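Local coordinates for protein methyltransferase (Streptomyces avermitilis, PDB 3GIW) that is of unknown function but binds S-adenosyl-L-homocysteine and is probably an S-adenosylmethionine-dependent methyltransferase, at residues D41-P53 / A206-R220. Sequence-based numbering, arbitrary orientation.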
loop_
_atom_site.group_PDB
_atom_site.type_symbol
_atom_site.label_atom_id
_atom_site.label_comp_id
_atom_site.label_asym_id
_atom_site.label_seq_id
_atom_site.Cartn_x
_atom_site.Cartn_y
_atom_site.Cartn_z
ATOM N N ASP A 41 -16.968 6.316 9.094
ATOM C CA ASP A 41 -16.184 5.214 8.494
ATOM C C ASP A 41 -16.881 3.865 8.634
ATOM O O ASP A 41 -16.913 3.053 7.704
ATOM C CB ASP A 41 -14.807 5.159 9.129
ATOM C CG ASP A 41 -14.071 6.465 9.026
ATOM O OD1 ASP A 41 -13.868 6.946 7.889
ATOM O OD2 ASP A 41 -13.709 6.974 10.119
ATOM N N LYS A 42 -17.450 3.605 9.805
ATOM C CA LYS A 42 -18.265 2.396 10.013
ATOM C C LYS A 42 -19.479 2.346 9.069
ATOM O O LYS A 42 -19.808 1.306 8.500
ATOM C CB LYS A 42 -18.743 2.327 11.468
ATOM C CG LYS A 42 -19.719 1.205 11.739
ATOM C CD LYS A 42 -19.942 1.091 13.245
ATOM C CE LYS A 42 -20.533 -0.233 13.639
ATOM N NZ LYS A 42 -21.719 -0.616 12.883
ATOM N N GLU A 43 -20.166 3.473 8.900
ATOM C CA GLU A 43 -21.351 3.501 8.056
ATOM C C GLU A 43 -20.970 3.171 6.609
ATOM O O GLU A 43 -21.674 2.407 5.925
ATOM C CB GLU A 43 -22.010 4.877 8.121
ATOM C CG GLU A 43 -23.343 5.027 7.343
ATOM C CD GLU A 43 -23.188 5.352 5.859
ATOM O OE1 GLU A 43 -22.140 5.877 5.429
ATOM O OE2 GLU A 43 -24.150 5.087 5.106
ATOM N N ALA A 44 -19.877 3.768 6.134
ATOM C CA ALA A 44 -19.341 3.462 4.806
ATOM C C ALA A 44 -18.958 1.986 4.676
ATOM O O ALA A 44 -19.391 1.314 3.725
ATOM C CB ALA A 44 -18.153 4.378 4.497
ATOM N N GLY A 45 -18.154 1.469 5.609
ATOM C CA GLY A 45 -17.725 0.074 5.529
ATOM C C GLY A 45 -18.890 -0.899 5.556
ATOM O O GLY A 45 -18.881 -1.900 4.841
ATOM N N ASP A 46 -19.872 -0.621 6.414
ATOM C CA ASP A 46 -21.061 -1.480 6.511
ATOM C C ASP A 46 -21.885 -1.443 5.209
ATOM O O ASP A 46 -22.342 -2.491 4.748
ATOM C CB ASP A 46 -21.910 -1.101 7.722
ATOM C CG ASP A 46 -21.282 -1.496 9.038
ATOM O OD1 ASP A 46 -20.299 -2.251 9.060
ATOM O OD2 ASP A 46 -21.827 -1.064 10.086
ATOM N N ALA A 47 -22.051 -0.276 4.608
ATOM C CA ALA A 47 -22.749 -0.162 3.313
ATOM C C ALA A 47 -21.998 -0.939 2.233
ATOM O O ALA A 47 -22.600 -1.594 1.377
ATOM C CB ALA A 47 -22.916 1.314 2.893
HETATM N N MSE A 48 -20.669 -0.853 2.241
HETATM C CA MSE A 48 -19.880 -1.538 1.222
HETATM C C MSE A 48 -19.891 -3.050 1.372
HETATM O O MSE A 48 -19.978 -3.793 0.378
HETATM C CB MSE A 48 -18.463 -1.028 1.270
HETATM C CG MSE A 48 -18.360 0.422 0.896
HETATM SE SE MSE A 48 -16.618 1.182 1.383
HETATM C CE MSE A 48 -16.957 2.934 0.644
ATOM N N SER A 49 -19.813 -3.531 2.616
ATOM C CA SER A 49 -19.907 -4.973 2.886
ATOM C C SER A 49 -21.293 -5.548 2.506
ATOM O O SER A 49 -21.378 -6.724 2.156
ATOM C CB SER A 49 -19.591 -5.294 4.351
ATOM O OG SER A 49 -18.236 -5.015 4.653
ATOM N N ARG A 50 -22.352 -4.725 2.576
ATOM C CA ARG A 50 -23.673 -5.170 2.132
ATOM C C ARG A 50 -23.658 -5.440 0.622
ATOM O O ARG A 50 -24.303 -6.373 0.141
ATOM C CB ARG A 50 -24.771 -4.163 2.517
ATOM C CG ARG A 50 -25.186 -4.226 3.991
ATOM C CD ARG A 50 -26.160 -3.095 4.355
ATOM N NE ARG A 50 -26.487 -3.110 5.777
ATOM C CZ ARG A 50 -27.279 -2.215 6.358
ATOM N NH1 ARG A 50 -27.813 -1.234 5.634
ATOM N NH2 ARG A 50 -27.560 -2.307 7.662
ATOM N N GLU A 51 -22.942 -4.606 -0.127
ATOM C CA GLU A 51 -22.802 -4.796 -1.580
ATOM C C GLU A 51 -21.856 -5.947 -1.931
ATOM O O GLU A 51 -22.079 -6.666 -2.906
ATOM C CB GLU A 51 -22.302 -3.497 -2.249
ATOM C CG GLU A 51 -23.251 -2.315 -2.082
ATOM C CD GLU A 51 -24.563 -2.475 -2.831
ATOM O OE1 GLU A 51 -24.656 -3.287 -3.769
ATOM O OE2 GLU A 51 -25.517 -1.753 -2.492
ATOM N N TRP A 52 -20.800 -6.121 -1.133
ATOM C CA TRP A 52 -19.776 -7.126 -1.410
ATOM C C TRP A 52 -19.339 -7.766 -0.106
ATOM O O TRP A 52 -18.439 -7.264 0.591
ATOM C CB TRP A 52 -18.574 -6.497 -2.131
ATOM C CG TRP A 52 -17.575 -7.474 -2.668
ATOM C CD1 TRP A 52 -17.810 -8.711 -3.196
ATOM C CD2 TRP A 52 -16.164 -7.268 -2.754
ATOM N NE1 TRP A 52 -16.641 -9.268 -3.626
ATOM C CE2 TRP A 52 -15.604 -8.413 -3.346
ATOM C CE3 TRP A 52 -15.331 -6.225 -2.374
ATOM C CZ2 TRP A 52 -14.228 -8.535 -3.584
ATOM C CZ3 TRP A 52 -13.962 -6.347 -2.573
ATOM C CH2 TRP A 52 -13.425 -7.496 -3.185
ATOM N N PRO A 53 -20.000 -8.869 0.264
ATOM C CA PRO A 53 -19.669 -9.545 1.527
ATOM C C PRO A 53 -18.211 -9.925 1.720
ATOM O O PRO A 53 -17.750 -9.985 2.876
ATOM C CB PRO A 53 -20.609 -10.759 1.554
ATOM C CG PRO A 53 -21.825 -10.261 0.743
ATOM C CD PRO A 53 -21.220 -9.437 -0.374
ATOM N N ALA A 206 -15.027 -9.586 -10.007
ATOM C CA ALA A 206 -16.399 -9.466 -9.471
ATOM C C ALA A 206 -17.019 -8.145 -9.908
ATOM O O ALA A 206 -17.195 -7.246 -9.097
ATOM C CB ALA A 206 -16.418 -9.646 -7.943
ATOM N N PRO A 207 -17.283 -8.006 -11.214
ATOM C CA PRO A 207 -17.630 -6.689 -11.740
ATOM C C PRO A 207 -18.790 -6.009 -11.053
ATOM O O PRO A 207 -18.706 -4.821 -10.740
ATOM C CB PRO A 207 -17.913 -6.963 -13.229
ATOM C CG PRO A 207 -17.142 -8.184 -13.557
ATOM C CD PRO A 207 -17.112 -8.997 -12.297
ATOM N N GLN A 208 -19.893 -6.709 -10.826
ATOM C CA GLN A 208 -21.045 -6.055 -10.237
ATOM C C GLN A 208 -20.812 -5.599 -8.814
ATOM O O GLN A 208 -21.071 -4.449 -8.475
ATOM C CB GLN A 208 -22.272 -6.960 -10.307
ATOM C CG GLN A 208 -23.555 -6.280 -9.807
ATOM C CD GLN A 208 -24.807 -7.033 -10.155
ATOM O OE1 GLN A 208 -24.781 -8.252 -10.417
ATOM N NE2 GLN A 208 -25.925 -6.314 -10.181
ATOM N N GLU A 209 -20.347 -6.507 -7.968
ATOM C CA GLU A 209 -20.163 -6.219 -6.522
ATOM C C GLU A 209 -19.045 -5.187 -6.291
ATOM O O GLU A 209 -19.212 -4.241 -5.529
ATOM C CB GLU A 209 -19.836 -7.506 -5.751
ATOM C CG GLU A 209 -20.962 -8.536 -5.740
ATOM C CD GLU A 209 -21.014 -9.461 -6.962
ATOM O OE1 GLU A 209 -20.119 -9.439 -7.844
ATOM O OE2 GLU A 209 -22.007 -10.239 -7.077
ATOM N N VAL A 210 -17.907 -5.361 -6.956
ATOM C CA VAL A 210 -16.801 -4.409 -6.837
ATOM C C VAL A 210 -17.157 -3.060 -7.458
ATOM O O VAL A 210 -16.846 -1.988 -6.876
ATOM C CB VAL A 210 -15.480 -5.001 -7.347
ATOM C CG1 VAL A 210 -14.338 -3.916 -7.400
ATOM C CG2 VAL A 210 -15.137 -6.168 -6.474
ATOM N N GLY A 211 -17.846 -3.074 -8.602
ATOM C CA GLY A 211 -18.363 -1.812 -9.163
ATOM C C GLY A 211 -19.256 -1.060 -8.208
ATOM O O GLY A 211 -19.149 0.164 -8.079
ATOM N N ARG A 212 -20.179 -1.759 -7.554
ATOM C CA ARG A 212 -21.052 -1.122 -6.580
ATOM C C ARG A 212 -20.255 -0.534 -5.405
ATOM O O ARG A 212 -20.548 0.587 -4.947
ATOM C CB ARG A 212 -22.127 -2.117 -6.089
ATOM C CG ARG A 212 -23.199 -2.450 -7.129
ATOM C CD ARG A 212 -24.175 -1.309 -7.255
ATOM N NE ARG A 212 -25.023 -1.230 -6.064
ATOM C CZ ARG A 212 -26.076 -0.423 -5.922
ATOM N NH1 ARG A 212 -26.464 0.377 -6.912
ATOM N NH2 ARG A 212 -26.774 -0.433 -4.793
ATOM N N VAL A 213 -19.244 -1.278 -4.946
ATOM C CA VAL A 213 -18.364 -0.767 -3.863
ATOM C C VAL A 213 -17.663 0.518 -4.325
ATOM O O VAL A 213 -17.655 1.516 -3.623
ATOM C CB VAL A 213 -17.357 -1.833 -3.375
ATOM C CG1 VAL A 213 -16.256 -1.212 -2.458
ATOM C CG2 VAL A 213 -18.110 -2.937 -2.610
ATOM N N ALA A 214 -17.141 0.507 -5.544
ATOM C CA ALA A 214 -16.454 1.693 -6.069
ATOM C C ALA A 214 -17.398 2.886 -6.124
ATOM O O ALA A 214 -17.003 4.020 -5.824
ATOM C CB ALA A 214 -15.845 1.396 -7.437
ATOM N N ARG A 215 -18.660 2.650 -6.494
ATOM C CA ARG A 215 -19.627 3.724 -6.547
ATOM C C ARG A 215 -20.013 4.234 -5.147
ATOM O O ARG A 215 -20.300 5.442 -5.011
ATOM C CB ARG A 215 -20.823 3.346 -7.417
ATOM C CG ARG A 215 -20.375 3.130 -8.884
ATOM C CD ARG A 215 -21.495 2.977 -9.877
ATOM N NE ARG A 215 -22.229 1.713 -9.811
ATOM C CZ ARG A 215 -21.849 0.580 -10.417
ATOM N NH1 ARG A 215 -20.699 0.483 -11.064
ATOM N NH2 ARG A 215 -22.645 -0.473 -10.335
ATOM N N GLU A 216 -19.952 3.375 -4.117
ATOM C CA GLU A 216 -20.125 3.852 -2.741
ATOM C C GLU A 216 -18.967 4.760 -2.323
ATOM O O GLU A 216 -19.172 5.772 -1.647
ATOM C CB GLU A 216 -20.241 2.670 -1.775
ATOM C CG GLU A 216 -21.468 1.772 -1.950
ATOM C CD GLU A 216 -22.779 2.453 -1.647
ATOM O OE1 GLU A 216 -22.794 3.325 -0.769
ATOM O OE2 GLU A 216 -23.792 2.114 -2.311
ATOM N N TYR A 217 -17.737 4.409 -2.681
ATOM C CA TYR A 217 -16.594 5.337 -2.474
ATOM C C TYR A 217 -16.750 6.687 -3.190
ATOM O O TYR A 217 -16.570 7.725 -2.566
ATOM C CB TYR A 217 -15.269 4.690 -2.902
ATOM C CG TYR A 217 -14.615 3.750 -1.902
ATOM C CD1 TYR A 217 -13.757 4.239 -0.912
ATOM C CD2 TYR A 217 -14.787 2.385 -2.007
ATOM C CE1 TYR A 217 -13.131 3.380 0.002
ATOM C CE2 TYR A 217 -14.145 1.524 -1.129
ATOM C CZ TYR A 217 -13.339 2.027 -0.102
ATOM O OH TYR A 217 -12.686 1.149 0.760
ATOM N N ALA A 218 -17.120 6.657 -4.467
ATOM C CA ALA A 218 -17.357 7.903 -5.230
ATOM C C ALA A 218 -18.458 8.745 -4.595
ATOM O O ALA A 218 -18.318 9.967 -4.537
ATOM C CB ALA A 218 -17.661 7.605 -6.692
ATOM N N ALA A 219 -19.515 8.110 -4.065
ATOM C CA ALA A 219 -20.629 8.835 -3.451
ATOM C C ALA A 219 -20.217 9.559 -2.176
ATOM O O ALA A 219 -20.858 10.545 -1.745
ATOM C CB ALA A 219 -21.774 7.882 -3.167
ATOM N N ARG A 220 -19.118 9.110 -1.594
ATOM C CA ARG A 220 -18.534 9.686 -0.378
ATOM C C ARG A 220 -17.228 10.445 -0.671
ATOM O O ARG A 220 -16.366 10.585 0.201
ATOM C CB ARG A 220 -18.320 8.560 0.647
ATOM C CG ARG A 220 -19.619 7.981 1.183
ATOM C CD ARG A 220 -19.345 6.742 2.038
ATOM N NE ARG A 220 -20.578 6.166 2.564
ATOM C CZ ARG A 220 -21.427 5.410 1.874
ATOM N NH1 ARG A 220 -21.232 5.165 0.583
ATOM N NH2 ARG A 220 -22.527 4.948 2.452
HETATM O O HOH W 1 -20.165 7.523 5.549
HETATM O O HOH W 2 -25.603 0.506 -1.248
#
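Selenomethionine Met48 of helix 39-51 and Trp52, the first residue beyond its C-terminal end, pack on Val210, Val213 and Tyr217 of helix 207-219, forming an antiparallel helix pair on the Rossmann-like methyltransferase fold; the axes of 41-51 and 207-219 approach to 8.9 Å, with 160° between their N-to-C directions. Helix 207-219 follows the central-sheet strand 195-201, whereas helix 39-51 comes from the segment preceding the first strand.

The apolar side of the interface rests on two aromatic rings. The Met48 chain, extended beyond CG (chi2 166°), reaches Tyr217 at about a right angle and sets its methyl CE 3.4 Å from the ring centroid, directly over the face; SE lies over the same face, displaced toward CE2 and CZ, a Met-aromatic contact. Val210 CG2 makes a CH-pi contact 3.7 Å from the centroid of the Trp52 six-membered ring, while Val213 CG2 fills the angle between Trp52 CB and Met48 O. Helix 55-75 borders this side, with Leu55 against Met48 and Met59 against Tyr217, and the Tyr217 side chain lies about 6 Å from that of Tyr28, an S-adenosyl-L-homocysteine-binding residue.

Charged groups close the other side. Arg212, folded back at chi2 and chi3, grips Glu51 side-on through NE and NH2, both approaching from above the carboxylate plane. Arg220 likewise presents NE and NH2 to Glu43, here with the two planes only 25° apart, and its NH1 turns to Glu216 O and OE1, which probably restrains guanidinium rotation. Glu51 OE2 and Glu216 OE2, 4.2 Å apart, are bridged by one water that donates to both at 2.6 Å.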